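PDB 3ZTV: NAD nucleotidase from Haemophilus influenzae, which degrades NAD to adenosine and nicotinamide riboside, combining NAD pyrophosphatase activity with 5'-nucleotidase activity in the periplasm. Local coordinates for residues D178-A183 against A213-D218; A154-D159 against N188-Q193; L249-P254 against V259-G264; S134-K139 against K172-Y177; K9-S14 against I195-L200. All coordinates share one frame; numbering follows the deposited sequence.

Contact 1 (D178-A183 against A213-D218)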
# COMPACT_ATOMS: atom_id res chain seq x y z
N ASP A 178 -5.51 -0.80 -0.35
CA ASP A 178 -5.17 -1.06 1.04
C ASP A 178 -6.14 -0.42 2.03
O ASP A 178 -6.49 0.76 1.90
CB ASP A 178 -3.75 -0.57 1.33
CG ASP A 178 -3.32 -0.87 2.74
OD1 ASP A 178 -3.10 -2.05 3.06
OD2 ASP A 178 -3.19 0.09 3.53
N GLU A 179 -6.57 -1.20 3.01
CA GLU A 179 -7.53 -0.74 4.02
C GLU A 179 -7.03 0.47 4.82
O GLU A 179 -7.74 1.47 4.94
CB GLU A 179 -7.89 -1.88 4.99
CG GLU A 179 -8.55 -3.13 4.36
CD GLU A 179 -7.55 -4.24 4.01
OE1 GLU A 179 -6.35 -3.93 3.78
OE2 GLU A 179 -7.98 -5.43 3.98
N ILE A 180 -5.83 0.37 5.40
CA ILE A 180 -5.29 1.46 6.21
C ILE A 180 -5.07 2.72 5.37
O ILE A 180 -5.49 3.82 5.76
CB ILE A 180 -3.97 1.04 6.91
CG1 ILE A 180 -4.28 -0.01 7.98
CG2 ILE A 180 -3.24 2.25 7.49
CD1 ILE A 180 -3.07 -0.66 8.60
N ALA A 181 -4.41 2.59 4.22
CA ALA A 181 -4.17 3.78 3.40
C ALA A 181 -5.47 4.43 2.97
O ALA A 181 -5.63 5.65 3.02
CB ALA A 181 -3.31 3.44 2.18
N THR A 182 -6.43 3.63 2.52
CA THR A 182 -7.69 4.21 2.08
C THR A 182 -8.40 4.95 3.21
O THR A 182 -8.91 6.06 3.02
CB THR A 182 -8.64 3.16 1.45
OG1 THR A 182 -8.01 2.56 0.31
CG2 THR A 182 -9.98 3.80 1.06
N ALA A 183 -8.46 4.32 4.38
CA ALA A 183 -9.08 4.97 5.54
C ALA A 183 -8.44 6.32 5.85
O ALA A 183 -9.14 7.31 6.04
CB ALA A 183 -9.05 4.05 6.76
N ALA A 213 -7.85 1.92 14.05
CA ALA A 213 -8.13 2.79 15.20
C ALA A 213 -6.84 3.33 15.81
O ALA A 213 -6.79 4.48 16.24
CB ALA A 213 -8.94 2.05 16.24
N GLN A 214 -5.79 2.51 15.83
CA GLN A 214 -4.54 2.89 16.50
C GLN A 214 -3.53 3.57 15.58
O GLN A 214 -2.60 4.22 16.07
CB GLN A 214 -3.91 1.67 17.15
CG GLN A 214 -4.75 1.09 18.27
CD GLN A 214 -4.18 -0.20 18.81
OE1 GLN A 214 -4.38 -1.27 18.23
NE2 GLN A 214 -3.46 -0.12 19.92
N LYS A 215 -3.73 3.45 14.27
CA LYS A 215 -2.75 3.94 13.30
C LYS A 215 -3.23 5.07 12.42
O LYS A 215 -2.44 5.70 11.72
CB LYS A 215 -2.25 2.79 12.42
CG LYS A 215 -1.43 1.76 13.16
CD LYS A 215 -0.82 0.72 12.23
CE LYS A 215 0.08 -0.23 13.00
NZ LYS A 215 0.64 -1.31 12.12
N VAL A 216 -4.53 5.34 12.42
CA VAL A 216 -5.14 6.30 11.51
C VAL A 216 -5.84 7.39 12.31
O VAL A 216 -6.54 7.09 13.28
CB VAL A 216 -6.15 5.59 10.56
CG1 VAL A 216 -6.95 6.59 9.75
CG2 VAL A 216 -5.43 4.59 9.65
N ASN A 217 -5.65 8.64 11.90
CA ASN A 217 -6.30 9.78 12.55
C ASN A 217 -7.64 10.17 11.94
O ASN A 217 -7.96 9.82 10.79
CB ASN A 217 -5.37 11.01 12.54
CG ASN A 217 -4.08 10.78 13.29
OD1 ASN A 217 -2.98 11.07 12.79
ND2 ASN A 217 -4.19 10.24 14.48
N ASP A 218 -8.44 10.89 12.72
CA ASP A 218 -9.63 11.59 12.24
C ASP A 218 -10.87 10.71 12.05
O ASP A 218 -11.89 11.18 11.55
CB ASP A 218 -9.31 12.40 10.98
CG ASP A 218 -8.17 13.38 11.19
OD1 ASP A 218 -8.21 14.13 12.19
OD2 ASP A 218 -7.24 13.37 10.37

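Contact 2 (A154-D159 against N188-Q193)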
# COMPACT_ATOMS: atom_id res chain seq x y z
N ALA A 154 -19.50 12.54 8.14
CA ALA A 154 -19.15 11.70 7.00
C ALA A 154 -19.16 10.23 7.38
O ALA A 154 -18.77 9.86 8.50
CB ALA A 154 -17.78 12.09 6.46
N ILE A 155 -19.60 9.39 6.45
CA ILE A 155 -19.48 7.96 6.61
C ILE A 155 -18.77 7.37 5.39
O ILE A 155 -19.11 7.68 4.25
CB ILE A 155 -20.85 7.29 6.87
CG1 ILE A 155 -20.68 5.79 7.09
CG2 ILE A 155 -21.83 7.61 5.77
CD1 ILE A 155 -21.88 5.12 7.74
N ILE A 156 -17.76 6.55 5.66
CA ILE A 156 -16.88 5.97 4.64
C ILE A 156 -17.06 4.46 4.66
O ILE A 156 -17.06 3.85 5.73
CB ILE A 156 -15.39 6.28 4.97
CG1 ILE A 156 -15.13 7.78 5.06
CG2 ILE A 156 -14.44 5.64 3.96
CD1 ILE A 156 -13.85 8.10 5.77
N GLY A 157 -17.21 3.83 3.49
CA GLY A 157 -17.31 2.38 3.45
C GLY A 157 -15.95 1.74 3.20
O GLY A 157 -15.09 2.36 2.56
N LEU A 158 -15.76 0.49 3.63
CA LEU A 158 -14.48 -0.19 3.46
C LEU A 158 -14.66 -1.71 3.45
O LEU A 158 -15.44 -2.24 4.25
CB LEU A 158 -13.51 0.21 4.58
CG LEU A 158 -12.00 0.11 4.30
CD1 LEU A 158 -11.53 1.20 3.35
CD2 LEU A 158 -11.21 0.19 5.62
N ASP A 159 -13.90 -2.40 2.60
CA ASP A 159 -13.94 -3.86 2.53
C ASP A 159 -12.60 -4.48 2.86
O ASP A 159 -11.55 -3.84 2.74
CB ASP A 159 -14.35 -4.29 1.11
CG ASP A 159 -15.10 -5.63 1.06
OD1 ASP A 159 -15.13 -6.41 2.05
OD2 ASP A 159 -15.67 -5.92 -0.03
N ASN A 188 -8.54 12.15 5.67
CA ASN A 188 -7.73 13.37 5.56
C ASN A 188 -8.34 14.36 4.58
O ASN A 188 -8.33 15.57 4.82
CB ASN A 188 -6.29 13.03 5.16
CG ASN A 188 -5.37 14.24 5.24
OD1 ASN A 188 -5.21 14.84 6.30
ND2 ASN A 188 -4.75 14.60 4.10
N ALA A 189 -8.87 13.84 3.48
CA ALA A 189 -9.50 14.68 2.47
C ALA A 189 -10.77 15.36 2.97
O ALA A 189 -11.09 16.47 2.55
CB ALA A 189 -9.78 13.88 1.21
N LEU A 190 -11.49 14.68 3.85
CA LEU A 190 -12.75 15.22 4.36
C LEU A 190 -12.56 16.40 5.32
O LEU A 190 -13.47 17.22 5.49
CB LEU A 190 -13.57 14.12 5.02
CG LEU A 190 -14.17 13.12 4.03
CD1 LEU A 190 -14.54 11.82 4.73
CD2 LEU A 190 -15.37 13.71 3.30
N LYS A 191 -11.38 16.52 5.92
CA LYS A 191 -11.12 17.57 6.92
C LYS A 191 -11.40 18.99 6.44
O LYS A 191 -12.10 19.75 7.11
CB LYS A 191 -9.68 17.48 7.44
CG LYS A 191 -9.37 16.22 8.21
CD LYS A 191 -7.88 16.15 8.55
CE LYS A 191 -7.40 17.43 9.19
NZ LYS A 191 -5.92 17.42 9.42
N GLN A 192 -10.85 19.36 5.28
CA GLN A 192 -10.94 20.74 4.79
C GLN A 192 -12.35 21.11 4.35
O GLN A 192 -12.62 22.27 4.01
CB GLN A 192 -9.95 20.99 3.65
CG GLN A 192 -10.25 20.22 2.40
CD GLN A 192 -9.05 20.16 1.47
OE1 GLN A 192 -8.07 19.47 1.74
NE2 GLN A 192 -9.13 20.89 0.35
N GLN A 193 -13.25 20.14 4.36
CA GLN A 193 -14.65 20.41 4.06
C GLN A 193 -15.42 20.79 5.32
O GLN A 193 -16.64 20.94 5.29
CB GLN A 193 -15.29 19.21 3.37
CG GLN A 193 -14.57 18.83 2.08
CD GLN A 193 -15.07 17.55 1.48
OE1 GLN A 193 -16.28 17.35 1.31
NE2 GLN A 193 -14.15 16.65 1.16

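Contact 3 (L249-P254 against V259-G264)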
# COMPACT_ATOMS: atom_id res chain seq x y z
N LEU A 249 -15.17 -1.48 22.03
CA LEU A 249 -13.77 -1.25 22.35
C LEU A 249 -13.42 0.22 22.16
O LEU A 249 -14.05 0.92 21.36
CB LEU A 249 -12.87 -2.09 21.45
CG LEU A 249 -12.90 -3.60 21.72
CD1 LEU A 249 -12.07 -4.32 20.66
CD2 LEU A 249 -12.38 -3.89 23.12
N GLU A 250 -12.42 0.69 22.90
CA GLU A 250 -11.96 2.07 22.81
C GLU A 250 -10.44 2.13 22.71
O GLU A 250 -9.74 1.45 23.45
CB GLU A 250 -12.40 2.89 24.04
CG GLU A 250 -11.95 4.34 24.00
CD GLU A 250 -12.33 5.15 25.23
OE1 GLU A 250 -13.19 4.71 26.03
OE2 GLU A 250 -11.77 6.25 25.38
N PHE A 251 -9.95 2.96 21.79
CA PHE A 251 -8.52 3.18 21.58
C PHE A 251 -8.23 4.67 21.52
O PHE A 251 -9.15 5.49 21.53
CB PHE A 251 -8.08 2.49 20.27
CG PHE A 251 -8.35 1.02 20.27
CD1 PHE A 251 -7.44 0.14 20.83
CD2 PHE A 251 -9.54 0.52 19.76
CE1 PHE A 251 -7.70 -1.22 20.87
CE2 PHE A 251 -9.81 -0.84 19.80
CZ PHE A 251 -8.88 -1.71 20.35
N LYS A 252 -6.94 5.01 21.49
CA LYS A 252 -6.49 6.34 21.09
C LYS A 252 -5.81 6.25 19.73
O LYS A 252 -5.00 5.35 19.50
CB LYS A 252 -5.49 6.92 22.10
CG LYS A 252 -6.09 7.59 23.33
CD LYS A 252 -4.98 8.21 24.19
CE LYS A 252 -5.53 8.88 25.45
NZ LYS A 252 -6.30 10.11 25.13
N ASN A 253 -6.11 7.19 18.85
CA ASN A 253 -5.39 7.26 17.59
C ASN A 253 -4.05 7.99 17.81
O ASN A 253 -3.77 8.44 18.93
CB ASN A 253 -6.27 7.88 16.49
CG ASN A 253 -6.59 9.36 16.72
OD1 ASN A 253 -5.93 10.04 17.51
ND2 ASN A 253 -7.62 9.85 16.03
N PRO A 254 -3.20 8.08 16.77
CA PRO A 254 -1.88 8.70 16.98
C PRO A 254 -1.98 10.14 17.50
O PRO A 254 -1.07 10.60 18.20
CB PRO A 254 -1.25 8.64 15.58
CG PRO A 254 -1.86 7.38 14.98
CD PRO A 254 -3.29 7.40 15.47
N VAL A 259 -11.17 6.54 19.71
CA VAL A 259 -11.80 5.84 18.60
C VAL A 259 -12.55 4.65 19.18
O VAL A 259 -11.99 3.90 20.00
CB VAL A 259 -10.75 5.31 17.59
CG1 VAL A 259 -11.45 4.70 16.35
CG2 VAL A 259 -9.74 6.40 17.16
N PHE A 260 -13.78 4.44 18.74
CA PHE A 260 -14.60 3.32 19.22
C PHE A 260 -14.80 2.30 18.10
O PHE A 260 -14.99 2.68 16.95
CB PHE A 260 -15.93 3.84 19.76
CG PHE A 260 -15.75 4.77 20.92
CD1 PHE A 260 -15.56 4.27 22.20
CD2 PHE A 260 -15.68 6.14 20.73
CE1 PHE A 260 -15.35 5.12 23.28
CE2 PHE A 260 -15.47 7.01 21.81
CZ PHE A 260 -15.31 6.49 23.08
N VAL A 261 -14.70 1.02 18.44
CA VAL A 261 -14.81 -0.07 17.47
C VAL A 261 -15.79 -1.11 18.00
O VAL A 261 -15.70 -1.52 19.17
CB VAL A 261 -13.43 -0.76 17.29
CG1 VAL A 261 -13.52 -1.94 16.32
CG2 VAL A 261 -12.37 0.25 16.85
N MET A 262 -16.72 -1.57 17.17
CA MET A 262 -17.64 -2.61 17.63
C MET A 262 -18.24 -3.40 16.48
O MET A 262 -18.42 -2.88 15.38
CB MET A 262 -18.76 -2.03 18.51
CG MET A 262 -19.82 -1.23 17.79
SD MET A 262 -19.27 0.37 17.17
CE MET A 262 -20.88 1.09 16.78
N GLU A 263 -18.54 -4.68 16.75
CA GLU A 263 -19.21 -5.59 15.82
C GLU A 263 -20.49 -6.10 16.49
O GLU A 263 -20.67 -5.92 17.71
CB GLU A 263 -18.28 -6.75 15.47
CG GLU A 263 -18.70 -7.59 14.28
CD GLU A 263 -17.60 -8.50 13.77
OE1 GLU A 263 -16.68 -8.85 14.52
OE2 GLU A 263 -17.65 -8.87 12.58
N GLY A 264 -21.36 -6.73 15.70
CA GLY A 264 -22.64 -7.22 16.16
C GLY A 264 -22.84 -8.71 15.93
O GLY A 264 -23.89 -9.16 15.44

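Contact 4 (S134-K139 against K172-Y177)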
# COMPACT_ATOMS: atom_id res chain seq x y z
N SER A 134 -16.90 -2.02 -16.20
CA SER A 134 -17.45 -3.00 -15.28
C SER A 134 -18.97 -2.89 -15.20
O SER A 134 -19.54 -1.80 -15.24
CB SER A 134 -16.86 -2.78 -13.88
OG SER A 134 -17.35 -3.76 -12.97
N ILE A 135 -19.63 -4.04 -15.05
CA ILE A 135 -21.08 -4.03 -14.84
C ILE A 135 -21.43 -3.43 -13.47
O ILE A 135 -22.59 -3.09 -13.21
CB ILE A 135 -21.71 -5.44 -15.02
CG1 ILE A 135 -21.27 -6.41 -13.92
CG2 ILE A 135 -21.41 -6.00 -16.42
CD1 ILE A 135 -21.90 -7.80 -14.09
N LEU A 136 -20.42 -3.26 -12.61
CA LEU A 136 -20.61 -2.66 -11.29
C LEU A 136 -20.26 -1.17 -11.23
O LEU A 136 -20.32 -0.55 -10.17
CB LEU A 136 -19.81 -3.41 -10.23
CG LEU A 136 -20.16 -4.90 -10.12
CD1 LEU A 136 -19.18 -5.60 -9.20
CD2 LEU A 136 -21.60 -5.09 -9.63
N TYR A 137 -19.89 -0.58 -12.37
CA TYR A 137 -19.56 0.84 -12.41
C TYR A 137 -20.73 1.67 -11.89
O TYR A 137 -21.88 1.43 -12.26
CB TYR A 137 -19.21 1.24 -13.84
CG TYR A 137 -18.64 2.64 -13.95
CD1 TYR A 137 -17.43 2.96 -13.33
CD2 TYR A 137 -19.29 3.63 -14.67
CE1 TYR A 137 -16.89 4.24 -13.43
CE2 TYR A 137 -18.76 4.91 -14.77
CZ TYR A 137 -17.56 5.20 -14.14
OH TYR A 137 -17.03 6.47 -14.24
N ASN A 138 -20.43 2.65 -11.04
CA ASN A 138 -21.44 3.57 -10.51
C ASN A 138 -22.57 2.91 -9.71
O ASN A 138 -23.69 3.44 -9.67
CB ASN A 138 -22.05 4.42 -11.63
CG ASN A 138 -21.11 5.50 -12.13
OD1 ASN A 138 -21.19 5.93 -13.29
ND2 ASN A 138 -20.21 5.96 -11.27
N LYS A 139 -22.30 1.77 -9.08
CA LYS A 139 -23.33 1.11 -8.27
C LYS A 139 -23.20 1.42 -6.78
O LYS A 139 -24.07 1.08 -5.99
CB LYS A 139 -23.29 -0.40 -8.50
CG LYS A 139 -23.66 -0.84 -9.92
CD LYS A 139 -25.07 -0.40 -10.31
CE LYS A 139 -25.47 -0.93 -11.69
NZ LYS A 139 -26.79 -0.41 -12.11
N LYS A 172 -12.02 -8.91 -12.78
CA LYS A 172 -10.75 -8.21 -12.93
C LYS A 172 -10.91 -6.70 -13.09
O LYS A 172 -9.95 -5.95 -12.89
CB LYS A 172 -9.95 -8.79 -14.11
CG LYS A 172 -10.41 -8.31 -15.50
CD LYS A 172 -11.85 -8.70 -15.79
CE LYS A 172 -12.21 -8.54 -17.26
NZ LYS A 172 -12.20 -7.12 -17.74
N ASP A 173 -12.10 -6.25 -13.46
CA ASP A 173 -12.35 -4.83 -13.65
C ASP A 173 -12.72 -4.11 -12.35
O ASP A 173 -13.10 -2.94 -12.37
CB ASP A 173 -13.40 -4.57 -14.74
CG ASP A 173 -14.73 -5.25 -14.47
OD1 ASP A 173 -15.12 -5.41 -13.29
OD2 ASP A 173 -15.42 -5.63 -15.45
N VAL A 174 -12.63 -4.83 -11.24
CA VAL A 174 -12.80 -4.24 -9.91
C VAL A 174 -11.45 -4.14 -9.22
O VAL A 174 -10.79 -5.15 -9.02
CB VAL A 174 -13.75 -5.08 -9.04
CG1 VAL A 174 -13.93 -4.41 -7.68
CG2 VAL A 174 -15.09 -5.23 -9.75
N LYS A 175 -11.05 -2.92 -8.86
CA LYS A 175 -9.74 -2.69 -8.25
C LYS A 175 -9.87 -2.49 -6.73
O LYS A 175 -10.78 -1.81 -6.26
CB LYS A 175 -9.06 -1.49 -8.91
CG LYS A 175 -8.24 -1.81 -10.17
CD LYS A 175 -9.04 -2.55 -11.23
CE LYS A 175 -8.22 -2.74 -12.52
NZ LYS A 175 -8.01 -1.47 -13.28
N PHE A 176 -8.94 -3.09 -6.00
CA PHE A 176 -8.94 -3.03 -4.53
C PHE A 176 -7.73 -2.24 -4.03
O PHE A 176 -6.64 -2.34 -4.59
CB PHE A 176 -8.87 -4.44 -3.94
CG PHE A 176 -10.14 -5.24 -4.11
CD1 PHE A 176 -10.47 -5.81 -5.34
CD2 PHE A 176 -11.01 -5.43 -3.04
CE1 PHE A 176 -11.65 -6.55 -5.48
CE2 PHE A 176 -12.18 -6.16 -3.18
CZ PHE A 176 -12.49 -6.72 -4.41
N TYR A 177 -7.93 -1.49 -2.94
CA TYR A 177 -6.88 -0.68 -2.33
C TYR A 177 -6.74 -0.95 -0.84
O TYR A 177 -7.71 -1.30 -0.15
CB TYR A 177 -7.14 0.81 -2.64
CG TYR A 177 -7.03 1.04 -4.13
CD1 TYR A 177 -5.80 1.30 -4.72
CD2 TYR A 177 -8.14 0.93 -4.96
CE1 TYR A 177 -5.68 1.47 -6.09
CE2 TYR A 177 -8.03 1.10 -6.33
CZ TYR A 177 -6.80 1.36 -6.89
OH TYR A 177 -6.70 1.51 -8.27
O HOH W 1 -17.91 -6.53 -14.84

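Contact 5 (K9-S14 against I195-L200)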
# COMPACT_ATOMS: atom_id res chain seq x y z
N LYS A 9 -21.13 22.98 16.55
CA LYS A 9 -21.94 22.71 17.73
C LYS A 9 -21.81 21.24 18.09
O LYS A 9 -21.48 20.41 17.24
CB LYS A 9 -23.41 23.03 17.44
CG LYS A 9 -24.32 23.00 18.65
CD LYS A 9 -24.28 24.33 19.40
CE LYS A 9 -25.10 24.26 20.68
NZ LYS A 9 -25.06 25.55 21.42
N ALA A 10 -22.04 20.91 19.36
CA ALA A 10 -22.09 19.52 19.80
C ALA A 10 -23.34 18.85 19.24
O ALA A 10 -24.40 19.48 19.13
CB ALA A 10 -22.10 19.45 21.32
N VAL A 11 -23.23 17.58 18.86
CA VAL A 11 -24.40 16.82 18.41
C VAL A 11 -24.35 15.38 18.88
O VAL A 11 -23.28 14.86 19.18
CB VAL A 11 -24.55 16.82 16.87
CG1 VAL A 11 -24.80 18.22 16.34
CG2 VAL A 11 -23.33 16.19 16.21
N GLU A 12 -25.51 14.74 18.94
CA GLU A 12 -25.55 13.33 19.32
C GLU A 12 -26.11 12.46 18.20
O GLU A 12 -26.92 12.90 17.38
CB GLU A 12 -26.33 13.12 20.62
CG GLU A 12 -26.05 11.77 21.27
CD GLU A 12 -26.55 11.68 22.70
OE1 GLU A 12 -26.71 12.73 23.36
OE2 GLU A 12 -26.78 10.54 23.16
N LEU A 13 -25.63 11.22 18.15
CA LEU A 13 -25.99 10.24 17.13
C LEU A 13 -26.39 8.94 17.82
O LEU A 13 -25.78 8.57 18.82
CB LEU A 13 -24.78 9.95 16.24
CG LEU A 13 -24.59 10.52 14.83
CD1 LEU A 13 -23.37 9.85 14.22
CD2 LEU A 13 -25.81 10.26 13.96
N SER A 14 -27.37 8.24 17.25
CA SER A 14 -27.78 6.94 17.77
C SER A 14 -27.50 5.86 16.71
O SER A 14 -28.31 5.64 15.82
CB SER A 14 -29.25 6.95 18.17
OG SER A 14 -29.44 7.90 19.22
N ILE A 195 -15.35 19.02 8.24
CA ILE A 195 -15.90 17.81 8.85
C ILE A 195 -14.95 17.28 9.90
O ILE A 195 -13.78 17.04 9.63
CB ILE A 195 -16.14 16.73 7.79
CG1 ILE A 195 -17.19 17.22 6.80
CG2 ILE A 195 -16.54 15.41 8.44
CD1 ILE A 195 -17.37 16.34 5.60
N ASN A 196 -15.46 17.12 11.12
CA ASN A 196 -14.64 16.59 12.21
C ASN A 196 -15.32 15.42 12.91
O ASN A 196 -14.90 15.01 13.99
CB ASN A 196 -14.27 17.70 13.21
CG ASN A 196 -15.49 18.35 13.86
OD1 ASN A 196 -16.56 17.75 13.97
ND2 ASN A 196 -15.32 19.59 14.31
N LYS A 197 -16.34 14.86 12.26
CA LYS A 197 -17.06 13.70 12.77
C LYS A 197 -17.13 12.70 11.62
O LYS A 197 -17.76 12.97 10.58
CB LYS A 197 -18.45 14.11 13.23
CG LYS A 197 -18.42 15.07 14.41
CD LYS A 197 -19.81 15.57 14.75
CE LYS A 197 -20.25 16.69 13.83
NZ LYS A 197 -19.47 17.93 14.09
N ILE A 198 -16.46 11.56 11.80
CA ILE A 198 -16.30 10.58 10.73
C ILE A 198 -16.53 9.16 11.25
O ILE A 198 -15.93 8.74 12.25
CB ILE A 198 -14.90 10.69 10.07
CG1 ILE A 198 -14.70 12.11 9.52
CG2 ILE A 198 -14.74 9.66 8.97
CD1 ILE A 198 -13.37 12.34 8.79
N ILE A 199 -17.42 8.45 10.55
CA ILE A 199 -17.76 7.07 10.84
C ILE A 199 -17.21 6.20 9.73
O ILE A 199 -17.37 6.52 8.55
CB ILE A 199 -19.30 6.87 10.85
CG1 ILE A 199 -19.99 7.88 11.76
CG2 ILE A 199 -19.66 5.42 11.21
CD1 ILE A 199 -19.57 7.81 13.18
N LEU A 200 -16.55 5.10 10.10
CA LEU A 200 -16.06 4.14 9.12
C LEU A 200 -16.90 2.86 9.26
O LEU A 200 -16.96 2.25 10.33
CB LEU A 200 -14.58 3.86 9.38
CG LEU A 200 -13.88 2.90 8.43
CD1 LEU A 200 -13.80 3.50 7.04
CD2 LEU A 200 -12.48 2.56 8.94
O HOH W 2 -20.14 18.21 16.94

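Contact 1 (D178-A183 against A213-D218)
Lys215 reaches the other segment with the middle of its chain: its CD lies 4.5 Å from CD1 of Ile180, at the margin of the contact, while its ammonium group forms a salt bridge with Glu211 one helical turn back. Val216, the first residue to depart from helical backbone angles, carries most of the packing. With CG1 anti to its own N (chi1 171°), the isopropyl fork spreads over two positions of the facing helix. One branch, CG2, meets CG2 of Ile180 at 3.9 Å and lies 4.0 Å from the Ile180 carbonyl O. The first turn that carries Ile180 is held by an N-cap, in which Asp178 OD2 takes the N-H of Ala181 (2.9 Å, 169°) on its anti side. The other branch of Val216, CG1, approaches the next turn, 4.4 Å from CB of Ala183, and the nearest CA atoms, those of Ile180 and Val216, are 7.2 Å apart. Helix 179-191 lies in the connection from strand 151-159 to 198-203, and helix 206-215 in that from 198-203 to 221-224, so this is side-by-side packing of helices from consecutive beta-alpha-beta units in the calcineurin-like phosphoesterase domain. Further along, Asn217 leaves the helix pair and packs on Asn253 and Pro254 of the adjoining hairpin as well as on Asp131 of the second subunit. The side chain of Asp218 packs on Ala187 and Lys191 of helix 179-191.

Contact 2 (A154-D159 against N188-Q193)
Leu190 pushes one methyl, CD1, into the notch between two side chains of the strand: it lies 3.7 Å from CB of Ala154 and 3.9 Å from CD1 of Ile156. CG1 of Ile156 is also near this methyl, at 4.1 Å, so Leu190 meets a length of the isoleucine's longer branch. The leucine and isoleucine run alongside each other in opposing directions. In Ile156, CG1 sits beside the backbone N (chi1 -58°) and chi2 is extended (163°), which stretches CD1 out to the leucine. Ala154 and Ile156, two residues apart, project from the same face of the strand, and Leu190 spans both from the helix side of the sheet. This is helix-on-sheet packing within a beta-alpha-beta crossover: a long connection joins strand 151-159 to the parallel strand 198-203 beside it, with helix 179-191 as its final helix, and Met186, one turn earlier on that helix, also touches Ile156. All three residues are buried, and the contact is entirely apolar. Beyond Leu190 the chain turns, with Gln193 N bonded to Leu190 O at 3.1 Å and a weak bond from Gln193 NE2 to Ala189 O at 3.4 Å. Gln193 O accepts from Lys152 NZ, a further tie back to the strand. At the subunit interface, Gln192 NE2 donates to Tyr143 O of the second subunit.

Contact 3 (L249-P254 against V259-G264)
Leu249 and Val261 exchange both of their backbone bonds, with Leu249 N to Val261 O at 2.9 Å and Val261 N to Leu249 O at 3.0 Å. Two residues on, Phe251 and Val259 repeat the pattern, Phe251 N to Val259 O and Val259 N to Phe251 O each measuring 2.9 Å. Between these hydrogen-bonded pairs lies the non-hydrogen-bonded pair Glu250 and Phe260, whose CA atoms are 4.6 Å apart. Here the Glu250 chain, extended with CG anti to its backbone N (chi1 -180°), runs beside the Phe260 side chain in the same direction. Glu250 OE1 lies 3.5 Å from Phe260 CE1, the carboxylate and ring planes being turned 49° apart. On the other face, CE2 of Phe251 reaches diagonally to CG2 of Val261 at 4.1 Å. That face is covered by helix 206-215, where Ile210 touches Leu249 and Phe251, and Ala213 touches Val259. Asn253, the loop residue just after the strand, sets its CB 3.8 Å from CG2 of Val259; it is positioned from the turn, its OD1 accepting from Glu257 N. On its other edge, strand 258-263 bonds through the backbones of Phe260 and Met262 to Asp220 and strand 221-224. The bonding pattern and the 148° between strand directions define an antiparallel beta hairpin, whose first strand, 249-252, is, within this chain, an outermost strand of the six-stranded sheet.

Contact 4 (S134-K139 against K172-Y177)
Ser134 turns OG anti to its backbone N (chi1 -178°), and Asp173 holds CG between its own N and carbonyl carbon (chi1 57°); together these torsions bring hydroxyl and carboxylate within bonding distance. Ser134 OG donates to Asp173 OD1 at 2.8 Å, meeting it from well above the carboxylate plane (62° out of it). The same OG accepts from Leu136 N at 3.1 Å, which makes an ST turn, set in a type I beta turn from Ser134 to Tyr137. The other carboxylate oxygen is used too: a water donates a hydrogen bond to Asp173 OD2 (2.7 Å) and accepts one from Ile135 N (3.0 Å). One aspartate thus holds the turn both directly and through water, and OD1 has a further, weak bond from Asn109 ND2. Beside this polar cluster, CD1 of Leu136 touches CG2 of Val174 at 4.1 Å. The turn belongs to the loop between strands 128-130 and 143-148. Strand 174-176 pairs antiparallel with strand 128-130, where Val174 packs on Val128 and Leu136 on Pro130, while Asn109 of helix 108-116 lies against Ser134, Leu136 and Val174.

Contact 5 (K9-S14 against I195-L200)
Side chains from two facing beta sheets, which form the central sandwich of the calcineurin-like metallophosphoesterase fold, meet here: Val11 and Leu13 belong to strand 11-18 of the seven-stranded sheet, Ile199 to strand 198-203 of the six-stranded sheet, with Lys197 just ahead of it in the chain. Val11 CA lies 9.8 Å from Lys197 CA, a spacing expected of facing sheets. CG2 of Val11 touches the lysine's aliphatic chain, 3.9 Å from Lys197 CD, and CE is equally near. Bends at chi3 (-79°) and chi4 (-70°) fold the lysine so that its methylenes lie against the valine and NZ is carried toward Asn196, whose OD1 it meets at 2.9 Å. The ammonium group also forms a salt bridge with Glu151. A water completes a polar link between the segments, accepting from Lys197 NZ (2.9 Å) and donating to Lys9 O (2.6 Å). Two residues further along each segment, Leu13 CD1 and Ile199 CD1 are 4.4 Å apart, a looser apolar touch. Strand 11-18 is flanked in its own sheet by strands 63-67 and 270-278, and strand 198-203 by 151-159 and 221-224, with Ile153 packing on Leu13 and Val221 and Val223 on Ile199.

Helix 179-191 ties contact 1 to contact 2, whose centres are 11 Å apart. Contacts 2 and 5 use adjacent strands of one sheet, bonded where Ala154 O lies 2.8 Å from Ile199 N, a probable hydrogen bond; Ala154 and Ile156 face Leu190 on one side of this sheet, while Ile199 faces Leu13 on the other. Contact 3 lies in the same sheet and meets contact 1 where Val216 O is 3.3 Å from Asn253 CB. Contact 4 leads into contact 1 through the chain after strand 174-176. Toward the zinc site, the side chain of Val174 is about 12 Å from that of the zinc ligand Asn102, and that of Ile156 about 12 Å from that of His203, probably also a ligand.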